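ORF 37 (Human herpesvirus 8 type M, PDB 3POV) degrades and processes DNA as an endonuclease and exonuclease, acting on double- and single-stranded substrates to help produce mature unit-length viral genomes. Local coordinates at residues A[145-150]-A[380-385]; A[246-251]-A[373-378]; A[307-312]-A[366-371]; A[340-345]-A[438-443]. One frame throughout, in Å; residues are numbered along the deposited sequence.

Contact 1 (A[145-150]-A[380-385]); sequences ISSSKF and LLQSSI. With FMT (formic acid), chain F.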
# COMPACT_ATOMS: atom_id res chain seq x y z
N ILE A 145 -5.26 -0.78 10.23
CA ILE A 145 -4.29 0.23 9.85
C ILE A 145 -3.64 -0.19 8.54
O ILE A 145 -2.73 -1.02 8.52
CB ILE A 145 -3.21 0.43 10.94
CG1 ILE A 145 -3.84 0.96 12.23
CG2 ILE A 145 -2.12 1.38 10.45
CD1 ILE A 145 -2.83 1.24 13.33
N SER A 146 -4.14 0.38 7.45
CA SER A 146 -3.60 0.12 6.12
C SER A 146 -2.39 1.01 5.84
O SER A 146 -2.13 1.96 6.58
CB SER A 146 -4.68 0.37 5.07
OG SER A 146 -5.15 1.70 5.16
N SER A 147 -1.64 0.70 4.79
CA SER A 147 -0.43 1.45 4.46
C SER A 147 -0.69 2.96 4.37
O SER A 147 0.18 3.76 4.70
CB SER A 147 0.22 0.95 3.16
OG SER A 147 -0.50 -0.13 2.58
N SER A 148 -1.88 3.33 3.92
CA SER A 148 -2.21 4.74 3.73
C SER A 148 -2.66 5.43 5.02
O SER A 148 -2.82 6.65 5.05
CB SER A 148 -3.27 4.90 2.65
OG SER A 148 -4.50 4.31 3.03
N LYS A 149 -2.88 4.64 6.07
CA LYS A 149 -3.27 5.19 7.37
C LYS A 149 -2.12 5.12 8.36
O LYS A 149 -2.15 5.78 9.40
CB LYS A 149 -4.49 4.46 7.93
CG LYS A 149 -5.75 4.61 7.10
CD LYS A 149 -6.90 3.85 7.71
CE LYS A 149 -8.18 4.05 6.91
NZ LYS A 149 -9.33 3.28 7.47
N PHE A 150 -1.12 4.31 8.03
CA PHE A 150 0.00 4.06 8.92
C PHE A 150 0.67 5.34 9.42
O PHE A 150 0.71 5.59 10.63
CB PHE A 150 1.02 3.15 8.24
CG PHE A 150 2.21 2.82 9.10
CD1 PHE A 150 2.03 2.31 10.38
CD2 PHE A 150 3.49 3.00 8.64
CE1 PHE A 150 3.11 2.00 11.17
CE2 PHE A 150 4.58 2.69 9.42
CZ PHE A 150 4.39 2.19 10.70
N LEU A 380 7.30 0.74 4.58
CA LEU A 380 7.72 0.18 5.86
C LEU A 380 6.71 -0.87 6.31
O LEU A 380 7.09 -2.01 6.61
CB LEU A 380 7.84 1.29 6.90
CG LEU A 380 8.53 0.91 8.22
CD1 LEU A 380 9.14 2.15 8.87
CD2 LEU A 380 7.58 0.20 9.18
N LEU A 381 5.43 -0.50 6.35
CA LEU A 381 4.36 -1.41 6.76
C LEU A 381 4.37 -2.65 5.90
O LEU A 381 4.33 -3.77 6.40
CB LEU A 381 3.00 -0.73 6.67
CG LEU A 381 2.04 -0.88 7.86
CD1 LEU A 381 0.61 -0.51 7.47
CD2 LEU A 381 2.08 -2.29 8.45
N GLN A 382 4.44 -2.44 4.59
CA GLN A 382 4.42 -3.53 3.62
C GLN A 382 5.59 -4.50 3.82
O GLN A 382 5.41 -5.72 3.71
CB GLN A 382 4.41 -2.96 2.19
CG GLN A 382 3.23 -2.02 1.94
CD GLN A 382 3.20 -1.40 0.54
OE1 GLN A 382 4.17 -1.46 -0.22
NE2 GLN A 382 2.07 -0.79 0.20
N SER A 383 6.77 -3.98 4.14
CA SER A 383 7.93 -4.83 4.37
C SER A 383 7.75 -5.65 5.64
O SER A 383 8.14 -6.82 5.71
CB SER A 383 9.22 -4.01 4.43
OG SER A 383 9.21 -3.13 5.54
N SER A 384 7.14 -5.03 6.66
CA SER A 384 6.85 -5.71 7.92
C SER A 384 5.87 -6.85 7.72
O SER A 384 6.03 -7.92 8.30
CB SER A 384 6.29 -4.72 8.94
OG SER A 384 7.25 -3.73 9.27
N ILE A 385 4.85 -6.62 6.91
CA ILE A 385 3.82 -7.62 6.71
C ILE A 385 4.31 -8.75 5.82
O ILE A 385 3.96 -9.91 6.02
CB ILE A 385 2.52 -7.00 6.15
CG1 ILE A 385 1.68 -6.44 7.30
CG2 ILE A 385 1.72 -8.02 5.38
CD1 ILE A 385 0.33 -5.93 6.88
C FMT F . -3.73 -1.34 1.34
O1 FMT F . -4.59 -2.04 1.86
O2 FMT F . -2.84 -0.76 1.96

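Contact 2 (A[246-251]-A[373-378]); sequences EIKCRF and HSYFYQ. With nucleotides of chain B.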
# COMPACT_ATOMS: atom_id res chain seq x y z
N GLU A 246 6.76 -0.41 -4.75
CA GLU A 246 5.59 0.40 -4.45
C GLU A 246 5.44 1.43 -5.58
O GLU A 246 6.33 2.25 -5.81
CB GLU A 246 5.72 1.09 -3.09
CG GLU A 246 4.48 1.89 -2.67
CD GLU A 246 3.20 1.05 -2.65
OE1 GLU A 246 3.28 -0.19 -2.73
OE2 GLU A 246 2.10 1.64 -2.56
N ILE A 247 4.32 1.37 -6.30
CA ILE A 247 4.10 2.21 -7.47
C ILE A 247 3.39 3.53 -7.16
O ILE A 247 2.25 3.52 -6.68
CB ILE A 247 3.28 1.46 -8.55
CG1 ILE A 247 4.10 0.30 -9.12
CG2 ILE A 247 2.83 2.43 -9.64
CD1 ILE A 247 3.39 -0.45 -10.23
N LYS A 248 4.06 4.65 -7.44
CA LYS A 248 3.46 5.97 -7.25
C LYS A 248 3.41 6.76 -8.56
O LYS A 248 3.89 6.29 -9.59
CB LYS A 248 4.24 6.75 -6.19
CG LYS A 248 4.29 6.08 -4.82
CD LYS A 248 2.89 5.74 -4.33
CE LYS A 248 2.90 5.12 -2.95
NZ LYS A 248 1.55 4.58 -2.59
N CYS A 249 2.82 7.96 -8.52
CA CYS A 249 2.67 8.79 -9.72
C CYS A 249 2.84 10.28 -9.43
O CYS A 249 2.22 10.81 -8.51
CB CYS A 249 1.29 8.58 -10.35
SG CYS A 249 0.96 6.95 -11.04
N ARG A 250 3.68 10.95 -10.21
CA ARG A 250 3.80 12.41 -10.14
C ARG A 250 3.17 13.07 -11.37
O ARG A 250 3.33 12.59 -12.50
CB ARG A 250 5.26 12.85 -10.01
CG ARG A 250 5.88 12.72 -8.63
CD ARG A 250 5.21 13.60 -7.59
NE ARG A 250 4.16 12.87 -6.89
CZ ARG A 250 4.25 12.43 -5.64
NH1 ARG A 250 5.33 12.65 -4.92
NH2 ARG A 250 3.24 11.77 -5.11
N PHE A 251 2.46 14.18 -11.15
CA PHE A 251 1.79 14.89 -12.23
C PHE A 251 2.19 16.37 -12.34
O PHE A 251 1.92 17.01 -13.35
CB PHE A 251 0.27 14.77 -12.07
CG PHE A 251 -0.22 13.36 -12.16
CD1 PHE A 251 -0.42 12.77 -13.40
CD2 PHE A 251 -0.47 12.62 -11.01
CE1 PHE A 251 -0.87 11.45 -13.48
CE2 PHE A 251 -0.91 11.31 -11.10
CZ PHE A 251 -1.11 10.73 -12.33
N HIS A 373 8.60 11.33 4.72
CA HIS A 373 7.47 11.38 3.79
C HIS A 373 6.63 10.12 3.90
O HIS A 373 7.15 9.04 4.20
CB HIS A 373 7.97 11.58 2.35
CG HIS A 373 6.87 11.72 1.34
ND1 HIS A 373 6.34 10.64 0.67
CD2 HIS A 373 6.20 12.80 0.89
CE1 HIS A 373 5.39 11.05 -0.15
NE2 HIS A 373 5.29 12.36 -0.03
N SER A 374 5.33 10.25 3.64
CA SER A 374 4.38 9.15 3.78
C SER A 374 4.81 7.88 3.05
O SER A 374 4.54 6.78 3.50
CB SER A 374 2.99 9.57 3.31
OG SER A 374 2.45 10.57 4.16
N TYR A 375 5.47 8.05 1.91
CA TYR A 375 5.87 6.91 1.09
C TYR A 375 6.80 5.96 1.84
O TYR A 375 6.74 4.74 1.66
CB TYR A 375 6.53 7.38 -0.20
CG TYR A 375 5.56 7.95 -1.20
CD1 TYR A 375 4.20 7.96 -0.93
CD2 TYR A 375 6.00 8.46 -2.41
CE1 TYR A 375 3.30 8.48 -1.85
CE2 TYR A 375 5.12 8.97 -3.33
CZ TYR A 375 3.78 8.98 -3.05
OH TYR A 375 2.92 9.49 -3.99
N PHE A 376 7.66 6.52 2.68
CA PHE A 376 8.55 5.72 3.50
C PHE A 376 7.76 4.80 4.43
O PHE A 376 8.05 3.61 4.53
CB PHE A 376 9.50 6.61 4.31
CG PHE A 376 10.56 5.85 5.04
CD1 PHE A 376 11.58 5.22 4.34
CD2 PHE A 376 10.55 5.76 6.42
CE1 PHE A 376 12.56 4.51 5.00
CE2 PHE A 376 11.54 5.05 7.09
CZ PHE A 376 12.54 4.43 6.38
N TYR A 377 6.77 5.36 5.11
CA TYR A 377 5.94 4.60 6.05
C TYR A 377 5.15 3.49 5.36
O TYR A 377 5.07 2.37 5.86
CB TYR A 377 4.97 5.53 6.77
CG TYR A 377 5.62 6.41 7.80
CD1 TYR A 377 5.47 6.16 9.16
CD2 TYR A 377 6.40 7.50 7.42
CE1 TYR A 377 6.07 6.96 10.11
CE2 TYR A 377 7.00 8.32 8.36
CZ TYR A 377 6.83 8.04 9.70
OH TYR A 377 7.43 8.85 10.65
N GLN A 378 4.55 3.81 4.22
CA GLN A 378 3.75 2.82 3.51
C GLN A 378 4.55 1.58 3.14
O GLN A 378 4.07 0.46 3.29
CB GLN A 378 3.13 3.44 2.26
CG GLN A 378 2.31 4.66 2.55
CD GLN A 378 1.77 5.29 1.29
OE1 GLN A 378 1.19 6.37 1.32
NE2 GLN A 378 1.96 4.61 0.17
P DG B 2 -0.73 10.28 -3.88
OP1 DG B 2 0.35 9.29 -4.03
OP2 DG B 2 -1.00 10.91 -2.57
O5' DG B 2 -0.48 11.46 -4.93
C5' DG B 2 -0.51 11.19 -6.33
C4' DG B 2 -0.82 12.47 -7.06
O4' DG B 2 -2.20 12.81 -6.83
C3' DG B 2 0.02 13.66 -6.60
O3' DG B 2 0.65 14.25 -7.73
C2' DG B 2 -0.96 14.60 -5.91
C1' DG B 2 -2.31 14.16 -6.46
N9 DG B 2 -3.40 14.27 -5.50
C8 DG B 2 -3.49 13.67 -4.27
N7 DG B 2 -4.59 13.95 -3.63
C5 DG B 2 -5.28 14.78 -4.49
C6 DG B 2 -6.54 15.40 -4.33
O6 DG B 2 -7.31 15.33 -3.36
N1 DG B 2 -6.88 16.17 -5.44
C2 DG B 2 -6.09 16.32 -6.56
N2 DG B 2 -6.59 17.10 -7.53
N3 DG B 2 -4.90 15.75 -6.72
C4 DG B 2 -4.57 15.00 -5.65
P DG B 3 1.59 15.53 -7.59
OP1 DG B 3 2.52 15.46 -8.74
OP2 DG B 3 2.14 15.67 -6.23
O5' DG B 3 0.57 16.73 -7.79
C5' DG B 3 -0.21 16.84 -8.96
C4' DG B 3 -1.05 18.08 -8.82
O4' DG B 3 -2.07 17.81 -7.83
C3' DG B 3 -0.29 19.31 -8.32
O3' DG B 3 -0.39 20.37 -9.27
C2' DG B 3 -0.95 19.68 -6.99
C1' DG B 3 -2.29 18.98 -7.08
N9 DG B 3 -2.80 18.51 -5.80
C8 DG B 3 -2.14 17.73 -4.88
N7 DG B 3 -2.86 17.45 -3.83
C5 DG B 3 -4.07 18.09 -4.07
C6 DG B 3 -5.23 18.14 -3.27
O6 DG B 3 -5.42 17.62 -2.17
N1 DG B 3 -6.24 18.89 -3.88
C2 DG B 3 -6.12 19.51 -5.11
N2 DG B 3 -7.20 20.19 -5.53
N3 DG B 3 -5.03 19.47 -5.86
C4 DG B 3 -4.05 18.74 -5.28

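Contact 3 (A[307-312]-A[366-371]); sequences VAYDQE and NLFVNV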
# COMPACT_ATOMS: atom_id res chain seq x y z
N VAL A 307 14.83 13.24 -1.35
CA VAL A 307 15.80 14.17 -0.80
C VAL A 307 17.18 14.02 -1.44
O VAL A 307 17.51 12.99 -2.03
CB VAL A 307 15.94 14.03 0.74
CG1 VAL A 307 14.65 14.47 1.42
CG2 VAL A 307 16.30 12.60 1.12
N ALA A 308 17.98 15.08 -1.34
CA ALA A 308 19.37 15.05 -1.76
C ALA A 308 20.22 15.60 -0.63
O ALA A 308 19.87 16.61 -0.02
CB ALA A 308 19.56 15.87 -3.02
N TYR A 309 21.34 14.94 -0.34
CA TYR A 309 22.21 15.35 0.75
C TYR A 309 23.47 16.04 0.24
O TYR A 309 24.15 16.73 0.99
CB TYR A 309 22.57 14.16 1.65
CG TYR A 309 21.36 13.52 2.27
CD1 TYR A 309 20.66 14.15 3.29
CD2 TYR A 309 20.89 12.28 1.83
CE1 TYR A 309 19.54 13.58 3.85
CE2 TYR A 309 19.77 11.70 2.39
CZ TYR A 309 19.10 12.36 3.40
OH TYR A 309 17.99 11.79 3.96
N ASP A 310 23.76 15.86 -1.04
CA ASP A 310 24.95 16.45 -1.64
C ASP A 310 24.66 17.88 -2.09
O ASP A 310 23.67 18.14 -2.78
CB ASP A 310 25.43 15.60 -2.81
CG ASP A 310 26.84 15.96 -3.25
OD1 ASP A 310 27.46 16.82 -2.59
OD2 ASP A 310 27.31 15.39 -4.25
N GLN A 311 25.52 18.81 -1.70
CA GLN A 311 25.30 20.22 -1.96
C GLN A 311 25.13 20.55 -3.44
O GLN A 311 24.58 21.60 -3.79
CB GLN A 311 26.43 21.05 -1.36
CG GLN A 311 25.95 22.31 -0.67
CD GLN A 311 26.63 23.55 -1.21
OE1 GLN A 311 26.38 23.97 -2.34
NE2 GLN A 311 27.52 24.14 -0.41
N GLU A 312 25.59 19.65 -4.31
CA GLU A 312 25.40 19.81 -5.75
C GLU A 312 23.92 19.88 -6.11
O GLU A 312 23.56 20.27 -7.22
CB GLU A 312 26.06 18.65 -6.50
CG GLU A 312 25.65 17.29 -5.99
CD GLU A 312 25.92 16.19 -7.00
OE1 GLU A 312 25.85 16.46 -8.22
OE2 GLU A 312 26.20 15.06 -6.56
N ASN A 366 22.21 10.37 -6.94
CA ASN A 366 22.21 10.46 -5.48
C ASN A 366 20.97 11.18 -4.97
O ASN A 366 21.05 12.26 -4.38
CB ASN A 366 23.49 11.13 -4.97
CG ASN A 366 23.73 12.48 -5.62
OD1 ASN A 366 23.19 12.78 -6.68
ND2 ASN A 366 24.55 13.31 -4.97
N LEU A 367 19.81 10.58 -5.22
CA LEU A 367 18.55 11.02 -4.64
C LEU A 367 18.00 9.87 -3.81
O LEU A 367 18.05 8.71 -4.23
CB LEU A 367 17.57 11.43 -5.74
CG LEU A 367 17.99 12.65 -6.57
CD1 LEU A 367 17.01 12.95 -7.69
CD2 LEU A 367 18.16 13.86 -5.66
N PHE A 368 17.48 10.18 -2.63
CA PHE A 368 17.04 9.13 -1.72
C PHE A 368 15.61 9.35 -1.25
O PHE A 368 15.07 10.45 -1.35
CB PHE A 368 17.99 9.03 -0.53
CG PHE A 368 19.44 8.88 -0.92
CD1 PHE A 368 19.93 7.66 -1.38
CD2 PHE A 368 20.31 9.95 -0.83
CE1 PHE A 368 21.25 7.52 -1.74
CE2 PHE A 368 21.64 9.81 -1.19
CZ PHE A 368 22.11 8.60 -1.65
N VAL A 369 14.99 8.28 -0.76
CA VAL A 369 13.66 8.37 -0.18
C VAL A 369 13.67 9.28 1.05
O VAL A 369 14.54 9.17 1.91
CB VAL A 369 13.09 6.97 0.21
CG1 VAL A 369 14.03 6.24 1.16
CG2 VAL A 369 11.70 7.12 0.83
N ASN A 370 12.70 10.18 1.11
CA ASN A 370 12.51 11.04 2.27
C ASN A 370 11.89 10.21 3.40
O ASN A 370 10.73 9.80 3.31
CB ASN A 370 11.61 12.22 1.90
CG ASN A 370 11.44 13.20 3.04
OD1 ASN A 370 12.14 13.13 4.04
ND2 ASN A 370 10.50 14.13 2.88
N VAL A 371 12.66 9.95 4.45
CA VAL A 371 12.19 9.09 5.53
C VAL A 371 11.03 9.70 6.30
O VAL A 371 10.31 8.98 7.01
CB VAL A 371 13.33 8.71 6.50
CG1 VAL A 371 14.49 8.07 5.73
CG2 VAL A 371 13.80 9.93 7.28
O HOH W 1 17.08 9.28 3.19
O HOH W 2 22.48 13.24 -2.23

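Contact 4 (A[340-345]-A[438-443]); sequences TESDVY and LLIVTP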
# COMPACT_ATOMS: atom_id res chain seq x y z
N THR A 340 22.65 3.80 -1.20
CA THR A 340 22.23 3.25 -2.48
C THR A 340 21.43 4.29 -3.27
O THR A 340 20.41 4.80 -2.80
CB THR A 340 21.37 1.99 -2.30
OG1 THR A 340 21.97 1.15 -1.31
CG2 THR A 340 21.24 1.22 -3.61
N GLU A 341 21.90 4.61 -4.48
CA GLU A 341 21.28 5.66 -5.28
C GLU A 341 20.09 5.16 -6.10
O GLU A 341 19.96 3.96 -6.37
CB GLU A 341 22.32 6.29 -6.21
CG GLU A 341 23.55 6.81 -5.50
CD GLU A 341 24.56 7.44 -6.45
OE1 GLU A 341 24.24 7.55 -7.66
OE2 GLU A 341 25.66 7.82 -6.00
N SER A 342 19.23 6.10 -6.50
CA SER A 342 18.09 5.79 -7.35
C SER A 342 18.54 5.48 -8.77
O SER A 342 19.67 5.76 -9.15
CB SER A 342 17.12 6.98 -7.40
OG SER A 342 16.56 7.26 -6.13
N ASP A 343 17.64 4.88 -9.55
CA ASP A 343 17.84 4.73 -10.98
C ASP A 343 16.83 5.59 -11.72
O ASP A 343 15.62 5.46 -11.53
CB ASP A 343 17.67 3.27 -11.41
CG ASP A 343 18.77 2.38 -10.86
OD1 ASP A 343 19.91 2.49 -11.35
OD2 ASP A 343 18.48 1.57 -9.96
N VAL A 344 17.34 6.49 -12.56
CA VAL A 344 16.49 7.39 -13.33
C VAL A 344 16.35 6.89 -14.77
O VAL A 344 17.34 6.69 -15.47
CB VAL A 344 17.07 8.82 -13.35
CG1 VAL A 344 16.09 9.78 -14.01
CG2 VAL A 344 17.40 9.28 -11.93
N TYR A 345 15.11 6.69 -15.21
CA TYR A 345 14.85 6.27 -16.58
C TYR A 345 14.15 7.35 -17.38
O TYR A 345 12.99 7.67 -17.13
CB TYR A 345 14.01 4.99 -16.61
CG TYR A 345 14.64 3.82 -15.90
CD1 TYR A 345 15.40 2.89 -16.59
CD2 TYR A 345 14.48 3.66 -14.53
CE1 TYR A 345 15.98 1.82 -15.94
CE2 TYR A 345 15.06 2.60 -13.87
CZ TYR A 345 15.81 1.68 -14.58
OH TYR A 345 16.38 0.62 -13.91
N LEU A 438 9.10 10.14 -17.37
CA LEU A 438 10.19 9.70 -16.50
C LEU A 438 9.77 8.52 -15.63
O LEU A 438 8.60 8.40 -15.25
CB LEU A 438 10.61 10.84 -15.58
CG LEU A 438 11.84 11.69 -15.86
CD1 LEU A 438 12.14 12.51 -14.61
CD2 LEU A 438 13.04 10.82 -16.23
N LEU A 439 10.73 7.67 -15.30
CA LEU A 439 10.52 6.59 -14.34
C LEU A 439 11.69 6.53 -13.37
O LEU A 439 12.81 6.20 -13.76
CB LEU A 439 10.34 5.24 -15.07
CG LEU A 439 9.83 4.03 -14.28
CD1 LEU A 439 10.97 3.12 -13.83
CD2 LEU A 439 8.96 4.43 -13.09
N ILE A 440 11.44 6.86 -12.11
CA ILE A 440 12.49 6.84 -11.09
C ILE A 440 12.29 5.72 -10.07
O ILE A 440 11.30 5.69 -9.34
CB ILE A 440 12.58 8.19 -10.36
CG1 ILE A 440 12.82 9.31 -11.37
CG2 ILE A 440 13.68 8.14 -9.28
CD1 ILE A 440 12.90 10.69 -10.76
N VAL A 441 13.25 4.79 -10.03
CA VAL A 441 13.24 3.71 -9.06
C VAL A 441 14.17 4.02 -7.89
O VAL A 441 15.37 4.19 -8.08
CB VAL A 441 13.66 2.38 -9.69
CG1 VAL A 441 13.66 1.27 -8.64
CG2 VAL A 441 12.74 2.02 -10.85
N THR A 442 13.61 4.07 -6.69
CA THR A 442 14.36 4.42 -5.48
C THR A 442 14.31 3.34 -4.40
O THR A 442 13.23 2.98 -3.91
CB THR A 442 13.85 5.75 -4.89
OG1 THR A 442 13.89 6.77 -5.89
CG2 THR A 442 14.68 6.18 -3.69
N PRO A 443 15.48 2.81 -4.01
CA PRO A 443 15.52 1.78 -2.96
C PRO A 443 15.07 2.33 -1.61
O PRO A 443 15.20 3.54 -1.37
CB PRO A 443 17.00 1.40 -2.91
CG PRO A 443 17.72 2.59 -3.42
CD PRO A 443 16.82 3.16 -4.49

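Contact 1 (A[145-150]-A[380-385])
Leu381 drives its side chain between the ring of Phe150 and the backbone at 145-147. Its CG lies over one face of the Phe150 ring, 4.2 Å from the ring centroid and displaced toward the rim, a CH-pi contact. Beyond it, Leu381 CD1 goes on to the main chain and stops 3.5 Å from the carbonyl O of Ile145, while Phe218 and Val220 cover Leu381 further. Phe150 has CG anti to its backbone N (chi1 -179°), which swings the ring toward helix 374-388. Its far end is met at about a right angle by Leu380, whose CD2 sits 3.9 Å from Phe150 CE2 and approaches obliquely, neither squarely over the face nor at the edge. Ile145 lends its carbonyl more than its side chain, which runs on toward Trp462. At the polar border, Ser147 OG lies a short 2.5 Å from O2 of a formic acid molecule, probably from the crystallisation liquor, a bond whose detail is doubtful; the end of the Gln382 side chain lies near this serine. The junction thus packs helix 374-388 against the strand-to-helix turn at 145-150, beside the metal site of a nuclease of the PD-(D/E)XK superfamily.

Contact 2 (A[246-251]-A[373-378])
The strand carrying Lys248 and Arg250 runs nearly antiparallel to the first turn of the helix carrying Tyr375 and Gln378, at 157° and with the axes 10.5 Å apart, so long side chains must bridge the gap. Lys248 and Tyr375 slide past each other in opposite directions: the lysine CG, set anti to the carbonyl carbon (chi1 -59°), lies over one ring face, 3.6 Å from the Tyr375 centroid, in a CH-pi contact, and a bend at chi2 turns CD and CE along the same face. His373 CE1 covers the other face, so the ring is sandwiched, which should restrict its rotation. His373 is the N-cap residue; its ND1 accepts from Tyr375 N at 3.0 Å, the donor lying well out of the imidazole plane. Past the ring, Lys248 NZ forms a salt bridge with Glu246 OE2 (3.0 Å), on the anti lone pair of that oxygen, while the Gln378 amide lies close by. Tyr375 OH donates to OP1 of DG2 of chain B at 2.6 Å. Arg250 NH2 is also 2.6 Å from Tyr375 OH, and its NH1 is tied to Asp304. Phe251 N donates to OP1 of DG3 of chain B at 2.7 Å. Glu246 and Lys248 fit the E-X-K part of the superfamily signature. The chemistry implies a divided task: the strand supplies the magnesium ligands Glu246 and Ile247 and the Phe251 N-H, and the helix the tyrosine hydroxyl that grips the DNA backbone.

Contact 3 (A[307-312]-A[366-371])
Val307 and Phe368 form the tight part of this contact, an antiparallel hydrogen-bonded pair in the large mixed sheet. Val307 N donates to Phe368 O at 2.8 Å and Phe368 N returns a bond to Val307 O at 2.9 Å, both nearly straight. Side chains fill in around the pair. Val307 CG1 lies 3.8 Å from Asn370 CG, the two side chains crossing at about a right angle, with the Asn370 amide held by Ser301. Ala308 CB meets Leu367 CD2 at 3.6 Å. Tyr309 and Phe368 touch rim to rim through their CD2 atoms, with planes 27° apart and neither ring over the other's face. At the Val369 end of the pair, a water in the plane of the tyrosine ring accepts from Tyr309 OH and donates to Val369 O. Beyond Ala308, at the other end, the strands part, and the solvent side is looser and polar. Here a second water accepts a hydrogen bond from Tyr309 N and donates one to Asn366 O. Farther out, Asn366 ND2 donates to Glu312 OE2 at 2.9 Å, meeting the carboxylate from above its plane, while Asn366 OD1 accepts from Trp313. Glu312 OE2 also pairs with Lys276 and lies 2.6 Å from Asp310 OD2, so one acid probably holds a proton. The chemistry implies chains joined by direct backbone bonds at the buried pair, and by water bridges and the Asn366-Glu312 bond where they diverge.

Contact 4 (A[340-345]-A[438-443])
Tyr345 lies side by side with Leu439, both pointing the same way from an antiparallel hydrogen-bonded pair. Its CB starts 3.3 Å from Leu439 O. With CG anti to the carbonyl carbon (chi1 -59°) and itself near that oxygen, one ring edge is brought up to it: CD2 passes 3.1 Å from Leu439 O, which lies in the ring plane. CD2 also meets Leu439 CD1 at 3.6 Å. One atom further, CE2 reaches Val441 CG2 at 3.9 Å, an oblique approach, and at the tip the hydroxyl comes near Arg362. The backbones beneath are tied by four bonds. Tyr345 and Leu439 exchange one pair and Asp343 and Val441 the other, with Asp343 N to Val441 O at 2.8 Å. On the opposite face, Val344 CG1 packs against Leu438 CD2, 3.9 Å away. Where the strand begins, Ser342 OG and Thr442 OG1 stand 2.7 Å apart, and Pro443 CG rests 3.8 Å from Thr340 CG2. Strand 342-347 continues the sheet to strand 359-369, where Asp343 is salt-bridged to Lys364 and Arg362, and strand 435-443 leads to 403-412. Helix 181-197 covers the face of Tyr345 and Val441, while helix 276-283 covers that of Val344 and Ile440.

Contacts 1 and 2 share helix 374-388 and have centres about 12 Å apart. They meet at the metal site, where the side chain of Gln382 from contact 1 lies about 3 Å from that of Glu246 in contact 2 and about 6 Å from a magnesium ion. Contacts 3 and 4 belong to the same mixed sheet as strand 243-250 of contact 2. They join where Ser342 OG lies 2.8 Å from Leu367 O, a probable hydrogen bond. Phe376, in the first turn of the shared helix, packs on the main chain of Val371, which precedes it. Contacts 3 and 4 lie further from the metal, the Val369 and Leu439 side chains being about 13 Å and 11 Å from a magnesium ion.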